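PDB 1JPD: L-Ala-D/L-Glu Epimerase from Escherichia coli, which is an epimerase of the enolase superfamily, pairing an N-terminal alpha-plus-beta capping domain with a C-terminal barrel of parallel strands and surrounding helices. Local coordinates for residues A[35-40]-A[96-101]; A[149-154]-A[172-177]; A[226-231]-A[248-253]. All coordinates share one frame; numbering follows the deposited sequence.

Interaction 1 (A[35-40]-A[96-101])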
ATOM      1  N   VAL A  35      13.380 -11.693  -4.889  1.00 35.28           N
ATOM      2  CA  VAL A  35      14.623 -11.523  -5.620  1.00 41.96           C
ATOM      3  C   VAL A  35      15.759 -11.295  -4.641  1.00 45.16           C
ATOM      4  O   VAL A  35      15.757 -10.328  -3.874  1.00 45.55           O
ATOM      5  CB  VAL A  35      14.576 -10.332  -6.583  1.00 43.07           C
ATOM      6  CG1 VAL A  35      15.986 -10.046  -7.115  1.00 40.78           C
ATOM      7  CG2 VAL A  35      13.622 -10.638  -7.731  1.00 43.39           C
ATOM      8  N   GLU A  36      16.734 -12.191  -4.673  1.00 49.37           N
ATOM      9  CA  GLU A  36      17.885 -12.092  -3.794  1.00 51.24           C
ATOM     10  C   GLU A  36      19.122 -11.711  -4.605  1.00 49.57           C
ATOM     11  O   GLU A  36      19.480 -12.397  -5.560  1.00 47.78           O
ATOM     12  CB  GLU A  36      18.090 -13.427  -3.084  1.00 54.17           C
ATOM     13  CG  GLU A  36      19.303 -13.492  -2.186  1.00 64.54           C
ATOM     14  CD  GLU A  36      19.261 -14.684  -1.248  1.00 69.45           C
ATOM     15  OE1 GLU A  36      20.345 -15.190  -0.891  1.00 74.71           O
ATOM     16  OE2 GLU A  36      18.147 -15.109  -0.857  1.00 70.64           O
ATOM     17  N   LEU A  37      19.753 -10.603  -4.229  1.00 51.65           N
ATOM     18  CA  LEU A  37      20.959 -10.118  -4.903  1.00 59.17           C
ATOM     19  C   LEU A  37      22.170 -10.375  -4.012  1.00 62.53           C
ATOM     20  O   LEU A  37      22.058 -10.351  -2.788  1.00 64.23           O
ATOM     21  CB  LEU A  37      20.851  -8.615  -5.191  1.00 55.82           C
ATOM     22  CG  LEU A  37      19.692  -8.127  -6.064  1.00 53.92           C
ATOM     23  CD1 LEU A  37      19.760  -6.622  -6.197  1.00 51.35           C
ATOM     24  CD2 LEU A  37      19.756  -8.781  -7.427  1.00 52.37           C
ATOM     25  N   GLU A  38      23.325 -10.619  -4.621  1.00 67.12           N
ATOM     26  CA  GLU A  38      24.534 -10.888  -3.848  1.00 71.73           C
ATOM     27  C   GLU A  38      25.769 -10.149  -4.357  1.00 72.66           C
ATOM     28  O   GLU A  38      26.349 -10.516  -5.378  1.00 75.57           O
ATOM     29  CB  GLU A  38      24.817 -12.387  -3.834  1.00 71.69           C
ATOM     30  CG  GLU A  38      26.047 -12.787  -3.037  1.00 75.73           C
ATOM     31  CD  GLU A  38      25.703 -13.620  -1.820  1.00 76.78           C
ATOM     32  OE1 GLU A  38      24.924 -14.588  -1.963  1.00 77.90           O
ATOM     33  OE2 GLU A  38      26.215 -13.317  -0.721  1.00 79.01           O
ATOM     34  N   GLU A  39      26.156  -9.109  -3.625  1.00 74.75           N
ATOM     35  CA  GLU A  39      27.323  -8.296  -3.948  1.00 78.41           C
ATOM     36  C   GLU A  39      28.446  -8.778  -3.037  1.00 80.59           C
ATOM     37  O   GLU A  39      28.937  -8.048  -2.171  1.00 82.65           O
ATOM     38  CB  GLU A  39      27.024  -6.816  -3.686  1.00 81.87           C
ATOM     39  CG  GLU A  39      28.197  -5.871  -3.928  1.00 82.78           C
ATOM     40  CD  GLU A  39      28.105  -5.141  -5.255  1.00 84.10           C
ATOM     41  OE1 GLU A  39      29.058  -4.410  -5.607  1.00 85.96           O
ATOM     42  OE2 GLU A  39      27.076  -5.290  -5.948  1.00 84.36           O
ATOM     43  N   GLU A  40      28.820 -10.036  -3.249  1.00 83.21           N
ATOM     44  CA  GLU A  40      29.862 -10.721  -2.494  1.00 81.87           C
ATOM     45  C   GLU A  40      29.694 -10.679  -0.975  1.00 79.03           C
ATOM     46  O   GLU A  40      30.099  -9.723  -0.307  1.00 75.60           O
ATOM     47  CB  GLU A  40      31.245 -10.184  -2.885  1.00 87.22           C
ATOM     48  CG  GLU A  40      31.515  -8.748  -2.477  1.00 91.67           C
ATOM     49  CD  GLU A  40      32.777  -8.184  -3.097  1.00 95.37           C
ATOM     50  OE1 GLU A  40      33.885  -8.621  -2.708  1.00 96.20           O
ATOM     51  OE2 GLU A  40      32.656  -7.305  -3.981  1.00 96.19           O
ATOM     52  N   CYS A  96      13.686  -2.712  -4.606  1.00 46.74           N
ATOM     53  CA  CYS A  96      13.794  -2.968  -3.181  1.00 46.91           C
ATOM     54  C   CYS A  96      15.006  -3.834  -2.880  1.00 48.67           C
ATOM     55  O   CYS A  96      15.694  -3.604  -1.890  1.00 55.18           O
ATOM     56  CB  CYS A  96      12.519  -3.627  -2.650  1.00 47.60           C
ATOM     57  SG  CYS A  96      11.096  -2.509  -2.645  1.00 41.86           S
ATOM     58  N   ALA A  97      15.274  -4.825  -3.724  1.00 45.69           N
ATOM     59  CA  ALA A  97      16.434  -5.682  -3.507  1.00 44.53           C
ATOM     60  C   ALA A  97      17.716  -4.841  -3.549  1.00 45.14           C
ATOM     61  O   ALA A  97      18.631  -5.066  -2.763  1.00 48.80           O
ATOM     62  CB  ALA A  97      16.484  -6.776  -4.557  1.00 43.72           C
ATOM     63  N   LEU A  98      17.777  -3.871  -4.459  1.00 44.71           N
ATOM     64  CA  LEU A  98      18.948  -3.004  -4.564  1.00 47.31           C
ATOM     65  C   LEU A  98      19.100  -2.104  -3.334  1.00 50.21           C
ATOM     66  O   LEU A  98      20.218  -1.854  -2.882  1.00 56.19           O
ATOM     67  CB  LEU A  98      18.870  -2.131  -5.824  1.00 45.02           C
ATOM     68  CG  LEU A  98      18.978  -2.840  -7.176  1.00 50.65           C
ATOM     69  CD1 LEU A  98      18.829  -1.822  -8.305  1.00 48.10           C
ATOM     70  CD2 LEU A  98      20.319  -3.558  -7.274  1.00 45.25           C
ATOM     71  N   TRP A  99      17.984  -1.605  -2.801  1.00 51.72           N
ATOM     72  CA  TRP A  99      18.021  -0.748  -1.610  1.00 47.18           C
ATOM     73  C   TRP A  99      18.519  -1.548  -0.410  1.00 46.33           C
ATOM     74  O   TRP A  99      19.297  -1.053   0.399  1.00 42.92           O
ATOM     75  CB  TRP A  99      16.630  -0.203  -1.261  1.00 44.72           C
ATOM     76  CG  TRP A  99      16.222   1.041  -1.986  1.00 46.35           C
ATOM     77  CD1 TRP A  99      15.364   1.132  -3.047  1.00 48.96           C
ATOM     78  CD2 TRP A  99      16.642   2.376  -1.696  1.00 45.55           C
ATOM     79  NE1 TRP A  99      15.225   2.443  -3.434  1.00 48.86           N
ATOM     80  CE2 TRP A  99      16.000   3.228  -2.622  1.00 45.02           C
ATOM     81  CE3 TRP A  99      17.501   2.936  -0.747  1.00 46.01           C
ATOM     82  CZ2 TRP A  99      16.191   4.611  -2.625  1.00 41.72           C
ATOM     83  CZ3 TRP A  99      17.692   4.309  -0.753  1.00 43.26           C
ATOM     84  CH2 TRP A  99      17.038   5.131  -1.687  1.00 37.05           C
ATOM     85  N   ASP A 100      18.048  -2.786  -0.300  1.00 46.94           N
ATOM     86  CA  ASP A 100      18.427  -3.660   0.799  1.00 46.98           C
ATOM     87  C   ASP A 100      19.927  -3.895   0.738  1.00 52.73           C
ATOM     88  O   ASP A 100      20.613  -3.844   1.756  1.00 56.05           O
ATOM     89  CB  ASP A 100      17.697  -4.993   0.679  1.00 47.21           C
ATOM     90  CG  ASP A 100      17.700  -5.772   1.971  1.00 47.47           C
ATOM     91  OD1 ASP A 100      17.769  -7.018   1.907  1.00 46.56           O
ATOM     92  OD2 ASP A 100      17.619  -5.138   3.046  1.00 47.42           O
ATOM     93  N   LEU A 101      20.421  -4.148  -0.471  1.00 55.75           N
ATOM     94  CA  LEU A 101      21.835  -4.388  -0.710  1.00 55.38           C
ATOM     95  C   LEU A 101      22.667  -3.140  -0.432  1.00 60.34           C
ATOM     96  O   LEU A 101      23.747  -3.221   0.147  1.00 66.97           O
ATOM     97  CB  LEU A 101      22.052  -4.816  -2.155  1.00 53.89           C
ATOM     98  CG  LEU A 101      23.503  -5.045  -2.586  1.00 51.81           C
ATOM     99  CD1 LEU A 101      24.087  -6.255  -1.862  1.00 44.38           C
ATOM    100  CD2 LEU A 101      23.537  -5.249  -4.091  1.00 49.68           C
TER

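Interaction 2 (A[149-154]-A[172-177])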
ATOM      1  N   LYS A 149      -7.040   2.451  16.721  1.00 46.52           N
ATOM      2  CA  LYS A 149      -7.534   3.824  16.709  1.00 47.86           C
ATOM      3  C   LYS A 149      -8.026   4.236  15.325  1.00 47.67           C
ATOM      4  O   LYS A 149      -8.895   5.097  15.197  1.00 46.96           O
ATOM      5  CB  LYS A 149      -6.436   4.781  17.181  1.00 49.22           C
ATOM      6  CG  LYS A 149      -6.125   4.657  18.667  1.00 52.83           C
ATOM      7  CD  LYS A 149      -4.887   5.452  19.066  1.00 55.91           C
ATOM      8  CE  LYS A 149      -4.588   5.264  20.546  1.00 60.47           C
ATOM      9  NZ  LYS A 149      -4.599   3.821  20.946  1.00 61.62           N
ATOM     10  N   LEU A 150      -7.466   3.611  14.293  1.00 48.61           N
ATOM     11  CA  LEU A 150      -7.837   3.899  12.911  1.00 43.15           C
ATOM     12  C   LEU A 150      -8.529   2.678  12.327  1.00 43.05           C
ATOM     13  O   LEU A 150      -7.937   1.610  12.247  1.00 47.64           O
ATOM     14  CB  LEU A 150      -6.587   4.226  12.090  1.00 41.35           C
ATOM     15  CG  LEU A 150      -6.782   4.477  10.594  1.00 40.24           C
ATOM     16  CD1 LEU A 150      -7.739   5.639  10.384  1.00 38.27           C
ATOM     17  CD2 LEU A 150      -5.446   4.778   9.953  1.00 36.31           C
ATOM     18  N   LEU A 151      -9.788   2.839  11.937  1.00 41.60           N
ATOM     19  CA  LEU A 151     -10.565   1.754  11.356  1.00 38.03           C
ATOM     20  C   LEU A 151     -10.827   2.026   9.879  1.00 42.97           C
ATOM     21  O   LEU A 151     -11.228   3.132   9.507  1.00 46.08           O
ATOM     22  CB  LEU A 151     -11.914   1.612  12.067  1.00 34.08           C
ATOM     23  CG  LEU A 151     -11.929   1.308  13.564  1.00 37.07           C
ATOM     24  CD1 LEU A 151     -13.367   1.211  14.061  1.00 33.57           C
ATOM     25  CD2 LEU A 151     -11.186   0.003  13.818  1.00 39.40           C
ATOM     26  N   LYS A 152     -10.591   1.025   9.034  1.00 42.94           N
ATOM     27  CA  LYS A 152     -10.858   1.179   7.608  1.00 42.70           C
ATOM     28  C   LYS A 152     -12.141   0.416   7.342  1.00 41.97           C
ATOM     29  O   LYS A 152     -12.151  -0.815   7.365  1.00 46.12           O
ATOM     30  CB  LYS A 152      -9.725   0.602   6.757  1.00 42.06           C
ATOM     31  CG  LYS A 152      -9.945   0.785   5.258  1.00 43.74           C
ATOM     32  CD  LYS A 152      -8.750   0.316   4.437  1.00 46.38           C
ATOM     33  CE  LYS A 152      -8.549  -1.189   4.522  1.00 48.90           C
ATOM     34  NZ  LYS A 152      -7.328  -1.620   3.793  1.00 48.33           N
ATOM     35  N   VAL A 153     -13.230   1.142   7.112  1.00 40.18           N
ATOM     36  CA  VAL A 153     -14.513   0.498   6.862  1.00 37.88           C
ATOM     37  C   VAL A 153     -14.668   0.168   5.393  1.00 39.10           C
ATOM     38  O   VAL A 153     -14.610   1.059   4.542  1.00 42.53           O
ATOM     39  CB  VAL A 153     -15.688   1.400   7.293  1.00 34.35           C
ATOM     40  CG1 VAL A 153     -17.001   0.706   7.004  1.00 32.27           C
ATOM     41  CG2 VAL A 153     -15.582   1.719   8.776  1.00 31.37           C
ATOM     42  N   LYS A 154     -14.845  -1.116   5.097  1.00 39.08           N
ATOM     43  CA  LYS A 154     -15.027  -1.564   3.719  1.00 43.33           C
ATOM     44  C   LYS A 154     -16.514  -1.457   3.379  1.00 42.76           C
ATOM     45  O   LYS A 154     -17.364  -1.932   4.131  1.00 42.12           O
ATOM     46  CB  LYS A 154     -14.570  -3.022   3.561  1.00 42.38           C
ATOM     47  CG  LYS A 154     -13.069  -3.221   3.487  1.00 47.59           C
ATOM     48  CD  LYS A 154     -12.629  -3.580   2.065  1.00 53.66           C
ATOM     49  CE  LYS A 154     -11.130  -3.878   2.000  1.00 57.18           C
ATOM     50  NZ  LYS A 154     -10.730  -5.071   2.817  1.00 55.67           N
ATOM     51  N   PRO A 172     -17.560   6.221  18.598  1.00 44.90           N
ATOM     52  CA  PRO A 172     -17.611   7.672  18.417  1.00 44.13           C
ATOM     53  C   PRO A 172     -16.247   8.346  18.428  1.00 43.81           C
ATOM     54  O   PRO A 172     -16.092   9.433  17.882  1.00 46.10           O
ATOM     55  CB  PRO A 172     -18.502   8.127  19.572  1.00 40.64           C
ATOM     56  CG  PRO A 172     -18.151   7.153  20.640  1.00 38.42           C
ATOM     57  CD  PRO A 172     -18.167   5.843  19.888  1.00 41.69           C
ATOM     58  N   ASP A 173     -15.255   7.702  19.034  1.00 46.31           N
ATOM     59  CA  ASP A 173     -13.921   8.293  19.097  1.00 50.61           C
ATOM     60  C   ASP A 173     -12.934   7.741  18.087  1.00 51.07           C
ATOM     61  O   ASP A 173     -11.845   8.286  17.926  1.00 51.31           O
ATOM     62  CB  ASP A 173     -13.328   8.129  20.496  1.00 51.10           C
ATOM     63  CG  ASP A 173     -14.112   8.874  21.547  1.00 53.80           C
ATOM     64  OD1 ASP A 173     -14.468  10.045  21.294  1.00 52.25           O
ATOM     65  OD2 ASP A 173     -14.366   8.292  22.625  1.00 53.97           O
ATOM     66  N   ALA A 174     -13.307   6.660  17.416  1.00 50.04           N
ATOM     67  CA  ALA A 174     -12.430   6.045  16.431  1.00 44.15           C
ATOM     68  C   ALA A 174     -12.270   6.916  15.200  1.00 42.69           C
ATOM     69  O   ALA A 174     -13.215   7.591  14.786  1.00 48.78           O
ATOM     70  CB  ALA A 174     -12.988   4.694  16.022  1.00 46.64           C
ATOM     71  N   THR A 175     -11.067   6.928  14.632  1.00 38.76           N
ATOM     72  CA  THR A 175     -10.820   7.668  13.397  1.00 35.11           C
ATOM     73  C   THR A 175     -11.275   6.689  12.310  1.00 39.14           C
ATOM     74  O   THR A 175     -10.806   5.548  12.267  1.00 41.26           O
ATOM     75  CB  THR A 175      -9.326   7.962  13.180  1.00 36.70           C
ATOM     76  OG1 THR A 175      -8.829   8.775  14.250  1.00 41.45           O
ATOM     77  CG2 THR A 175      -9.119   8.685  11.852  1.00 31.19           C
ATOM     78  N   LEU A 176     -12.185   7.117  11.442  1.00 39.18           N
ATOM     79  CA  LEU A 176     -12.702   6.237  10.397  1.00 40.27           C
ATOM     80  C   LEU A 176     -12.362   6.655   8.970  1.00 41.55           C
ATOM     81  O   LEU A 176     -12.455   7.833   8.625  1.00 48.07           O
ATOM     82  CB  LEU A 176     -14.231   6.140  10.499  1.00 35.79           C
ATOM     83  CG  LEU A 176     -14.894   5.785  11.823  1.00 36.92           C
ATOM     84  CD1 LEU A 176     -16.399   5.903  11.675  1.00 36.41           C
ATOM     85  CD2 LEU A 176     -14.510   4.375  12.232  1.00 42.35           C
ATOM     86  N   ILE A 177     -11.961   5.685   8.147  1.00 40.50           N
ATOM     87  CA  ILE A 177     -11.704   5.936   6.733  1.00 33.40           C
ATOM     88  C   ILE A 177     -12.513   4.868   6.000  1.00 34.32           C
ATOM     89  O   ILE A 177     -12.684   3.761   6.506  1.00 38.62           O
ATOM     90  CB  ILE A 177     -10.204   5.870   6.368  1.00 35.54           C
ATOM     91  CG1 ILE A 177      -9.615   4.499   6.684  1.00 37.14           C
ATOM     92  CG2 ILE A 177      -9.444   6.955   7.131  1.00 36.95           C
ATOM     93  CD1 ILE A 177      -8.141   4.398   6.307  1.00 31.51           C
TER

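Interaction 3 (A[226-231]-A[248-253])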
ATOM      1  N   CYS A 226      -9.551   9.879  -1.491  1.00 38.38           N
ATOM      2  CA  CYS A 226      -8.262   9.297  -1.899  1.00 40.44           C
ATOM      3  C   CYS A 226      -8.234   8.407  -3.135  1.00 36.67           C
ATOM      4  O   CYS A 226      -9.125   7.587  -3.357  1.00 35.93           O
ATOM      5  CB  CYS A 226      -7.658   8.504  -0.730  1.00 39.64           C
ATOM      6  SG  CYS A 226      -5.922   8.044  -0.953  1.00 41.89           S
ATOM      7  N   ALA A 227      -7.177   8.566  -3.924  1.00 35.55           N
ATOM      8  CA  ALA A 227      -6.988   7.772  -5.130  1.00 34.00           C
ATOM      9  C   ALA A 227      -6.190   6.529  -4.764  1.00 37.23           C
ATOM     10  O   ALA A 227      -5.188   6.613  -4.045  1.00 34.69           O
ATOM     11  CB  ALA A 227      -6.236   8.580  -6.183  1.00 31.22           C
ATOM     12  N   ASP A 228      -6.650   5.376  -5.250  1.00 38.10           N
ATOM     13  CA  ASP A 228      -5.978   4.107  -5.001  1.00 39.79           C
ATOM     14  C   ASP A 228      -5.637   3.483  -6.350  1.00 38.93           C
ATOM     15  O   ASP A 228      -4.507   3.590  -6.818  1.00 35.43           O
ATOM     16  CB  ASP A 228      -6.886   3.168  -4.206  1.00 43.92           C
ATOM     17  CG  ASP A 228      -6.168   1.903  -3.751  1.00 43.07           C
ATOM     18  OD1 ASP A 228      -4.957   1.759  -4.039  1.00 39.03           O
ATOM     19  OD2 ASP A 228      -6.825   1.057  -3.099  1.00 45.09           O
ATOM     20  N   GLU A 229      -6.615   2.838  -6.978  1.00 34.32           N
ATOM     21  CA  GLU A 229      -6.372   2.233  -8.279  1.00 36.55           C
ATOM     22  C   GLU A 229      -6.023   3.313  -9.298  1.00 35.25           C
ATOM     23  O   GLU A 229      -5.301   3.051 -10.246  1.00 37.05           O
ATOM     24  CB  GLU A 229      -7.592   1.426  -8.760  1.00 34.50           C
ATOM     25  CG  GLU A 229      -7.769   0.069  -8.065  1.00 36.51           C
ATOM     26  CD  GLU A 229      -8.397   0.182  -6.674  1.00 47.55           C
ATOM     27  OE1 GLU A 229      -8.368   1.287  -6.079  1.00 44.29           O
ATOM     28  OE2 GLU A 229      -8.913  -0.839  -6.166  1.00 49.11           O
ATOM     29  N   SER A 230      -6.513   4.532  -9.091  1.00 38.29           N
ATOM     30  CA  SER A 230      -6.238   5.625 -10.023  1.00 39.21           C
ATOM     31  C   SER A 230      -4.852   6.230  -9.879  1.00 39.71           C
ATOM     32  O   SER A 230      -4.446   7.035 -10.708  1.00 46.09           O
ATOM     33  CB  SER A 230      -7.271   6.739  -9.870  1.00 38.44           C
ATOM     34  OG  SER A 230      -8.576   6.266 -10.147  1.00 40.41           O
ATOM     35  N   CYS A 231      -4.125   5.846  -8.837  1.00 39.89           N
ATOM     36  CA  CYS A 231      -2.786   6.377  -8.622  1.00 41.47           C
ATOM     37  C   CYS A 231      -1.660   5.342  -8.661  1.00 44.89           C
ATOM     38  O   CYS A 231      -1.593   4.479  -7.787  1.00 44.10           O
ATOM     39  CB  CYS A 231      -2.721   7.083  -7.277  1.00 43.89           C
ATOM     40  SG  CYS A 231      -1.037   7.514  -6.816  1.00 51.73           S
ATOM     41  N   ASN A 248      -3.019   7.130  -2.584  1.00 32.33           N
ATOM     42  CA  ASN A 248      -2.590   5.969  -1.808  1.00 32.69           C
ATOM     43  C   ASN A 248      -1.350   5.386  -2.493  1.00 35.24           C
ATOM     44  O   ASN A 248      -1.447   4.801  -3.573  1.00 39.02           O
ATOM     45  CB  ASN A 248      -3.711   4.928  -1.771  1.00 37.11           C
ATOM     46  CG  ASN A 248      -3.355   3.706  -0.943  1.00 43.58           C
ATOM     47  OD1 ASN A 248      -2.234   3.201  -1.009  1.00 51.08           O
ATOM     48  ND2 ASN A 248      -4.314   3.210  -0.174  1.00 41.29           N
ATOM     49  N   ILE A 249      -0.188   5.557  -1.874  1.00 37.67           N
ATOM     50  CA  ILE A 249       1.069   5.054  -2.431  1.00 37.97           C
ATOM     51  C   ILE A 249       1.331   3.594  -2.063  1.00 37.52           C
ATOM     52  O   ILE A 249       1.277   3.224  -0.890  1.00 39.42           O
ATOM     53  CB  ILE A 249       2.280   5.886  -1.928  1.00 36.27           C
ATOM     54  CG1 ILE A 249       2.133   7.344  -2.366  1.00 37.86           C
ATOM     55  CG2 ILE A 249       3.583   5.295  -2.467  1.00 37.55           C
ATOM     56  CD1 ILE A 249       3.151   8.281  -1.729  1.00 39.02           C
ATOM     57  N   LYS A 250       1.611   2.774  -3.073  1.00 36.77           N
ATOM     58  CA  LYS A 250       1.928   1.357  -2.879  1.00 37.05           C
ATOM     59  C   LYS A 250       3.124   1.036  -3.751  1.00 39.02           C
ATOM     60  O   LYS A 250       3.125   1.342  -4.951  1.00 37.37           O
ATOM     61  CB  LYS A 250       0.760   0.466  -3.278  1.00 36.82           C
ATOM     62  CG  LYS A 250      -0.404   0.543  -2.335  1.00 36.43           C
ATOM     63  CD  LYS A 250      -1.475  -0.457  -2.709  1.00 38.06           C
ATOM     64  CE  LYS A 250      -2.657  -0.315  -1.789  1.00 35.07           C
ATOM     65  NZ  LYS A 250      -3.700  -1.328  -2.065  1.00 41.55           N
ATOM     66  N   LEU A 251       4.141   0.421  -3.155  1.00 38.67           N
ATOM     67  CA  LEU A 251       5.358   0.093  -3.893  1.00 42.27           C
ATOM     68  C   LEU A 251       5.145  -0.775  -5.134  1.00 39.65           C
ATOM     69  O   LEU A 251       5.852  -0.608  -6.124  1.00 44.36           O
ATOM     70  CB  LEU A 251       6.382  -0.565  -2.965  1.00 45.47           C
ATOM     71  CG  LEU A 251       6.777   0.254  -1.736  1.00 45.33           C
ATOM     72  CD1 LEU A 251       8.046  -0.343  -1.148  1.00 45.96           C
ATOM     73  CD2 LEU A 251       6.995   1.709  -2.108  1.00 40.52           C
ATOM     74  N   ASP A 252       4.182  -1.692  -5.091  1.00 32.82           N
ATOM     75  CA  ASP A 252       3.906  -2.534  -6.249  1.00 34.35           C
ATOM     76  C   ASP A 252       3.364  -1.705  -7.419  1.00 37.46           C
ATOM     77  O   ASP A 252       3.539  -2.077  -8.579  1.00 42.77           O
ATOM     78  CB  ASP A 252       2.896  -3.640  -5.903  1.00 36.06           C
ATOM     79  CG  ASP A 252       3.469  -4.696  -4.968  1.00 40.94           C
ATOM     80  OD1 ASP A 252       4.504  -5.306  -5.314  1.00 40.28           O
ATOM     81  OD2 ASP A 252       2.880  -4.925  -3.888  1.00 42.75           O
ATOM     82  N   LYS A 253       2.702  -0.588  -7.122  1.00 38.12           N
ATOM     83  CA  LYS A 253       2.161   0.268  -8.175  1.00 38.53           C
ATOM     84  C   LYS A 253       3.198   1.299  -8.644  1.00 39.65           C
ATOM     85  O   LYS A 253       3.256   1.621  -9.829  1.00 43.03           O
ATOM     86  CB  LYS A 253       0.891   0.993  -7.696  1.00 31.22           C
ATOM     87  CG  LYS A 253      -0.288   0.085  -7.348  1.00 35.16           C
ATOM     88  CD  LYS A 253      -1.529   0.896  -6.944  1.00 27.83           C
ATOM     89  CE  LYS A 253      -1.259   1.740  -5.694  1.00 35.17           C
ATOM     90  NZ  LYS A 253      -2.415   2.621  -5.305  1.00 33.36           N
TER
HETATM   91  O   HOH W   1       1.091   4.122  -5.858  1.00 34.92           O

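Interaction 1 (A[35-40]-A[96-101])
Leu37 and Ala97 meet at the tightly packed part of this strand-on-helix contact, with Leu37 CD1 3.7 Å from Ala97 CB. The methyl of Ala97 is small enough to let the strand come down onto the helix, and it also faces Val35, whose CG1 is 4.2 Å from Ala97 CB. One turn along, Leu101 has CG anti to its backbone N (chi1 177°), which spreads its two methyls against Glu39: CD1 lies 3.5 Å and CD2 3.8 Å from Glu39 CB, the side chains crossing at about a right angle. Leu98 starts out away from the strand, but its branched end swings back, CG 4.0 Å from Leu37 CD1. The axes of strand 35-39 and helix 96-101 approach to 8.2 Å at 38°. The strand's other side is looser and more open to solvent: Glu36 and Glu38 turn away from the helix, and Glu36 pairs with Lys43. Glu39, though charged, is buried: a bend at chi2 turns its carboxylate along Leu101, OE2 4.0 Å from Leu101 CD2. OE2 forms a salt bridge with Arg5 and OE1 a hydrogen bond with His3, in what looks like a purification-tag leader. No hydrogen bond joins segments 35-40 and 96-101, which rest on aliphatic packing; Asp100 supplies a directional bond to the neighbouring strand, at Thr45.

Interaction 2 (A[149-154]-A[172-177])
Leu150 to Lys152 pair with Thr175 to Ile177 as adjacent parallel strands of the C-terminal barrel, the two strands of a beta-alpha-beta unit whose helix is 160-170. Backbone hydrogen bonds come first, a ladder of four with lengths of 2.7 to 3.0 Å: Thr175 N donates to Lys149 O, Leu151 N to Thr175 O, Ile177 N to Leu151 O and Val153 N to Ile177 O, so Leu151 uses both its N and its O on the same neighbour. All four donors sit nearly on the carbonyl axes. Weaker CA-H...O contacts fill in between them, as from Lys152 CA to Ile177 O. Apolar packing follows on both faces. Leu151 and Leu176 lie side by side pointing the same way, with Leu151 CB 3.8 Å from Leu176 CD2; with Val153 they meet the surrounding helices, 133-145 and 160-170, Leu151 packing on Ala140 and Val153 on Met136, Met164 and Ile167, with Leu176 against Arg168. On the other face Leu150, Thr175 and Ile177 all touch Phe298, from a strand farther round the barrel. The polar element is Lys152: its aliphatic part lies across Ile177, while its ammonium pairs with Asp300. Ile177 has CG1 between its backbone N and carbonyl carbon (chi1 60°), which sends the branch across the strand gap and sets CG1 3.9 Å from Lys152 CB.

Interaction 3 (A[226-231]-A[248-253])
Asn248 N donates to Ala227 O at 2.7 Å as the last rung between parallel strands 225-227 and 246-249, beyond which one chain enters a type I turn from Asp228 to Cys231 and the other starts a short helix with Lys250 at its N-cap. The side chain that locks these ends together is Lys253. Its chain, bent at chi3 (-62°), brings NZ back to the strand tips, where it donates to Asp228 O (2.8 Å), to Asp228 OD1 (3.0 Å, a salt bridge) and to Asn248 O (2.9 Å), with a weak fourth bond to Cys231 O. A long side chain with a terminal ammonium suits this place, since it can serve several buried acceptors at once. Asp228 O is gripped from opposite faces of its plane, by Lys253 NZ and by Cys231 N (3.1 Å), and this ties the turn to the lysine. Asp228 OD1 also makes a long salt bridge to Lys250 NZ (3.9 Å), so one aspartate links two lysines. The slim thiol of Cys226 fits beside Asn248, SG being 3.9 Å from its CB, while Asn248 ND2 donates to Glu205. All this lies at the C-terminal ends of the barrel strands, which in enolase-superfamily barrels typically carry the active site, with helix 237-240 against Ala227 and Cys231, helix 257-269 against Ile249, and strand 273-276 bonded to Ile249.

How the interactions relate
From the N terminus, interaction 1 comes first, closing a loop of 55 residues, about half of them helical, and so folding the capping domain's helix back on its sheet. Interaction 2 follows in the barrel domain, closing 17 residues around helix 160-170, and interaction 3 closes a similar loop of 16 residues farther round the same sheet. The three stand in series; none nests in or crosses another. Interactions 2 and 3 do not touch, their nearest atoms being about 7 Å apart; interactions 1 and 2, on opposite sides of the chain's centre, are farther apart still. Interaction 1 reaches interaction 3 where Cys96 SG packs 4.0 Å from Leu251 CD1, joining capping domain to barrel.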